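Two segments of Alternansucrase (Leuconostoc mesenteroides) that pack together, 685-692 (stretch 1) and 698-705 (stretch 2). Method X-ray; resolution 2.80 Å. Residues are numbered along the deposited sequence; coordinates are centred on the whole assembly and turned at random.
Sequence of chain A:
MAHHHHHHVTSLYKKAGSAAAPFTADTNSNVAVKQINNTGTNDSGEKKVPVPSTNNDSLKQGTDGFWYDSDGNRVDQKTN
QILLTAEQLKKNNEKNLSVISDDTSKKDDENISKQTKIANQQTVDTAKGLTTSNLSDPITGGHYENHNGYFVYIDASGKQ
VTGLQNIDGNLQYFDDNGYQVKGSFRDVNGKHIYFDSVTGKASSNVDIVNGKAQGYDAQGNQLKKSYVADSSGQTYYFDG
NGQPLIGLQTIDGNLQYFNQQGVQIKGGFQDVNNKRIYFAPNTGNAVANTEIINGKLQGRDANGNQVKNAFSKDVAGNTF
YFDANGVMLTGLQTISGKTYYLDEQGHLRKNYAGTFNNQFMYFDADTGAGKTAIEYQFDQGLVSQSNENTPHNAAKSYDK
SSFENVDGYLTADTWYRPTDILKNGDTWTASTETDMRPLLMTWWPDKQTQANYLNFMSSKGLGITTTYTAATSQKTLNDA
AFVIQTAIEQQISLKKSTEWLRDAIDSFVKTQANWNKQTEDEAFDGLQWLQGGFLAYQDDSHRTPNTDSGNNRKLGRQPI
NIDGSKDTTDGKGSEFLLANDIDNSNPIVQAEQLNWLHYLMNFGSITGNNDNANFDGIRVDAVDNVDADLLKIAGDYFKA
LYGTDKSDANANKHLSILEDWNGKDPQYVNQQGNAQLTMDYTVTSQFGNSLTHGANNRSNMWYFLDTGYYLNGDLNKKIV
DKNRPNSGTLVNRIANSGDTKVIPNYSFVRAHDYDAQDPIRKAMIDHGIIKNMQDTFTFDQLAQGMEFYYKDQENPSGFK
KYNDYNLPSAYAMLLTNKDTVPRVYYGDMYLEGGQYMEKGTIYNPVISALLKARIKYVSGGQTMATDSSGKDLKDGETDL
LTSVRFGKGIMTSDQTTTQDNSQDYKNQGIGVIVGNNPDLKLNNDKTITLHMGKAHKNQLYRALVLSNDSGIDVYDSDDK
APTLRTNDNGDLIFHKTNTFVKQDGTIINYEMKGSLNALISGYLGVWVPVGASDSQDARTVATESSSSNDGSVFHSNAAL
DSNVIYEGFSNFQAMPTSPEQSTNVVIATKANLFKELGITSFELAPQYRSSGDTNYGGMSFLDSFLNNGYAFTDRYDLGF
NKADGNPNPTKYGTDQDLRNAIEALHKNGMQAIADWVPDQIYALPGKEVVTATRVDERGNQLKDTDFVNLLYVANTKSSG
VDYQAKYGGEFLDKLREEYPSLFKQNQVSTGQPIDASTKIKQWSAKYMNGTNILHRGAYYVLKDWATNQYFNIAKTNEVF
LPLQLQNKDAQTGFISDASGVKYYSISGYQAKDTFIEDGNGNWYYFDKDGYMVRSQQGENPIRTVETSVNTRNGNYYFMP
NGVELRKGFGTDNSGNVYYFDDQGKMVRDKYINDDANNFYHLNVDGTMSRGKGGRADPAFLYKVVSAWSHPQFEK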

# COMPACT_ATOMS: atom_id res chain seq x y z
N SER A 685 -8.57 18.05 4.27
CA SER A 685 -7.43 18.30 3.39
C SER A 685 -6.80 19.67 3.64
O SER A 685 -5.58 19.78 3.76
CB SER A 685 -7.89 18.20 1.95
OG SER A 685 -6.86 18.52 1.07
N GLN A 686 -7.63 20.70 3.75
CA GLN A 686 -7.14 22.05 3.98
C GLN A 686 -6.49 22.18 5.36
O GLN A 686 -5.58 22.99 5.53
CB GLN A 686 -8.28 23.05 3.83
CG GLN A 686 -7.85 24.48 3.55
CD GLN A 686 -7.09 24.57 2.27
OE1 GLN A 686 -7.62 24.31 1.21
NE2 GLN A 686 -5.81 24.92 2.35
N PHE A 687 -6.94 21.42 6.36
CA PHE A 687 -6.26 21.41 7.64
C PHE A 687 -4.85 20.88 7.46
O PHE A 687 -3.90 21.38 8.06
CB PHE A 687 -6.97 20.52 8.67
CG PHE A 687 -8.26 21.09 9.20
CD1 PHE A 687 -8.36 22.40 9.60
CD2 PHE A 687 -9.38 20.27 9.34
CE1 PHE A 687 -9.54 22.89 10.11
CE2 PHE A 687 -10.56 20.76 9.84
CZ PHE A 687 -10.64 22.06 10.24
N GLY A 688 -4.72 19.84 6.63
CA GLY A 688 -3.42 19.27 6.30
C GLY A 688 -2.45 20.31 5.76
O GLY A 688 -1.34 20.42 6.25
N ASN A 689 -2.88 21.08 4.77
CA ASN A 689 -2.02 22.01 4.07
C ASN A 689 -1.77 23.31 4.83
O ASN A 689 -0.67 23.86 4.75
CB ASN A 689 -2.63 22.36 2.70
CG ASN A 689 -2.75 21.15 1.79
OD1 ASN A 689 -1.97 20.20 1.90
ND2 ASN A 689 -3.72 21.18 0.90
N SER A 690 -2.77 23.80 5.55
CA SER A 690 -2.66 25.09 6.25
C SER A 690 -2.26 25.04 7.72
O SER A 690 -1.77 26.03 8.23
CB SER A 690 -3.97 25.85 6.13
OG SER A 690 -4.23 26.14 4.77
N LEU A 691 -2.46 23.92 8.40
CA LEU A 691 -2.14 23.86 9.83
C LEU A 691 -1.41 22.60 10.27
O LEU A 691 -0.40 22.65 10.94
CB LEU A 691 -3.43 23.92 10.62
CG LEU A 691 -4.14 25.26 10.69
CD1 LEU A 691 -5.55 25.05 11.22
CD2 LEU A 691 -3.37 26.21 11.59
N THR A 692 -1.98 21.46 9.91
CA THR A 692 -1.64 20.18 10.47
C THR A 692 -0.34 19.59 9.95
O THR A 692 0.34 18.93 10.71
CB THR A 692 -2.84 19.24 10.18
OG1 THR A 692 -3.97 19.70 10.92
CG2 THR A 692 -2.54 17.83 10.54
N ARG A 698 3.50 26.18 4.52
CA ARG A 698 2.12 25.75 4.63
C ARG A 698 1.30 26.65 3.74
O ARG A 698 1.68 27.78 3.53
CB ARG A 698 1.69 25.91 6.08
CG ARG A 698 2.39 24.95 7.03
CD ARG A 698 1.97 25.20 8.48
NE ARG A 698 2.66 24.28 9.39
CZ ARG A 698 2.99 24.55 10.66
NH1 ARG A 698 2.69 25.72 11.22
NH2 ARG A 698 3.63 23.64 11.39
N SER A 699 0.19 26.15 3.21
CA SER A 699 -0.73 27.01 2.48
C SER A 699 -1.37 28.05 3.42
O SER A 699 -1.61 27.79 4.61
CB SER A 699 -1.82 26.19 1.80
OG SER A 699 -1.28 25.06 1.17
N ASN A 700 -1.59 29.25 2.91
CA ASN A 700 -2.22 30.28 3.69
C ASN A 700 -3.62 29.91 4.17
O ASN A 700 -4.34 29.12 3.55
CB ASN A 700 -2.29 31.57 2.90
CG ASN A 700 -0.97 32.30 2.87
OD1 ASN A 700 0.03 31.81 3.38
ND2 ASN A 700 -0.96 33.46 2.24
N MET A 701 -4.00 30.50 5.31
CA MET A 701 -5.33 30.34 5.86
C MET A 701 -6.37 30.85 4.87
O MET A 701 -7.50 30.39 4.88
CB MET A 701 -5.46 31.10 7.17
CG MET A 701 -4.46 30.71 8.25
SD MET A 701 -4.52 29.00 8.80
CE MET A 701 -6.14 28.97 9.57
N TRP A 702 -5.98 31.79 4.01
CA TRP A 702 -6.81 32.24 2.87
C TRP A 702 -7.51 31.10 2.15
O TRP A 702 -8.66 31.24 1.75
CB TRP A 702 -5.96 33.02 1.84
CG TRP A 702 -6.75 33.67 0.72
CD1 TRP A 702 -7.55 34.79 0.81
CD2 TRP A 702 -6.81 33.25 -0.64
NE1 TRP A 702 -8.11 35.08 -0.41
CE2 TRP A 702 -7.68 34.15 -1.32
CE3 TRP A 702 -6.24 32.20 -1.37
CZ2 TRP A 702 -7.96 34.04 -2.68
CZ3 TRP A 702 -6.53 32.08 -2.72
CH2 TRP A 702 -7.39 32.99 -3.36
N TYR A 703 -6.83 29.97 1.98
CA TYR A 703 -7.40 28.85 1.23
C TYR A 703 -8.67 28.25 1.84
O TYR A 703 -9.48 27.68 1.11
CB TYR A 703 -6.35 27.76 0.96
CG TYR A 703 -5.35 28.19 -0.10
CD1 TYR A 703 -5.70 28.20 -1.44
CD2 TYR A 703 -4.06 28.60 0.25
CE1 TYR A 703 -4.80 28.60 -2.40
CE2 TYR A 703 -3.16 29.01 -0.71
CZ TYR A 703 -3.54 29.01 -2.03
OH TYR A 703 -2.65 29.41 -2.97
N PHE A 704 -8.85 28.39 3.15
CA PHE A 704 -10.06 27.92 3.81
C PHE A 704 -11.32 28.62 3.28
O PHE A 704 -12.41 28.03 3.30
CB PHE A 704 -9.99 28.13 5.31
CG PHE A 704 -9.17 27.10 6.04
CD1 PHE A 704 -9.68 25.87 6.31
CD2 PHE A 704 -7.90 27.40 6.48
CE1 PHE A 704 -8.94 24.93 7.01
CE2 PHE A 704 -7.15 26.47 7.19
CZ PHE A 704 -7.67 25.23 7.45
N LEU A 705 -11.18 29.86 2.83
CA LEU A 705 -12.32 30.66 2.40
C LEU A 705 -12.94 30.16 1.09
O LEU A 705 -14.17 30.21 0.95
CB LEU A 705 -11.91 32.13 2.25
CG LEU A 705 -11.35 32.84 3.48
CD1 LEU A 705 -11.04 34.30 3.20
CD2 LEU A 705 -12.31 32.76 4.66

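A side chain whose first bond points away from a neighbouring segment can still reach it, because the chi angles redirect what the CA-to-CB bond began. The contact between the helical stretch 685-692 and the following segment 698-705 of alternansucrase illustrates this well.

The CA atoms come nearest at S690 and S699, 4.7 Å apart, and here polar groups do the joining. S699 N donates to N689 O at 2.9 Å, with an angle of 140° at the hydrogen. The acceptor is a carbonyl within the wider, pi-type turn at 688-692, where T692 N bonds F687 O at 2.7 Å, and L691 N bonds the same oxygen at 2.9 Å. The m rotamer of S690 (chi1 -63°) turns its hydroxyl toward two neighbouring carbonyls, with S690 OG 3.1 Å from S699 O and 3.2 Å from N700 O; one proton cannot fully serve both, and the geometry leaves the choice open. The same hydroxyl also accepts a hydrogen bond from Q686 NE2, at 3.1 Å and a favourable 160°. S690 CA adds a CA-H...O contact to S699 O at 3.3 Å.

The conformation of Q686 is compatible with that bond to S690. Its CA-to-CB bond points toward the second segment. The t setting of chi1 places Q686 CG over the face of the F704 ring, 3.7 Å from its centroid and 15° off the normal, and chi2 (p) and chi3 near 63° then turn the amide back to S690, one turn on in its own helix. The amide meanwhile lies close to Y703, with Q686 NE2 3.2 Å from Y703 CB.

F704 has the largest covered area of any residue here. Its CA-to-CB bond points sideways, but chi1 of -79° brings the ring in against the helix. While Q686 occupies one face, F687 CD1 approaches the edge, 3.6 Å from F704 CZ; the two ring planes meet obliquely at 54°, their centroids 5.6 Å apart. S690 CB also packs closely, 3.4 Å from F704 CE2.

F687, L691 and M701 start away from the opposing segment and end nearer to it. In L691 the m, t rotamer carries CD1 to 4.3 Å from F704 CZ and CD2 to 4.1 Å from M701 SD. In M701 chi1 and chi2, both m, bring SD to this point, and an m chi3 completes the compact curl. R698, by contrast, starts toward the helix and extends (m, t, t), laying one face of its guanidinium against L691 O, with R698 NE 3.8 Å from that oxygen.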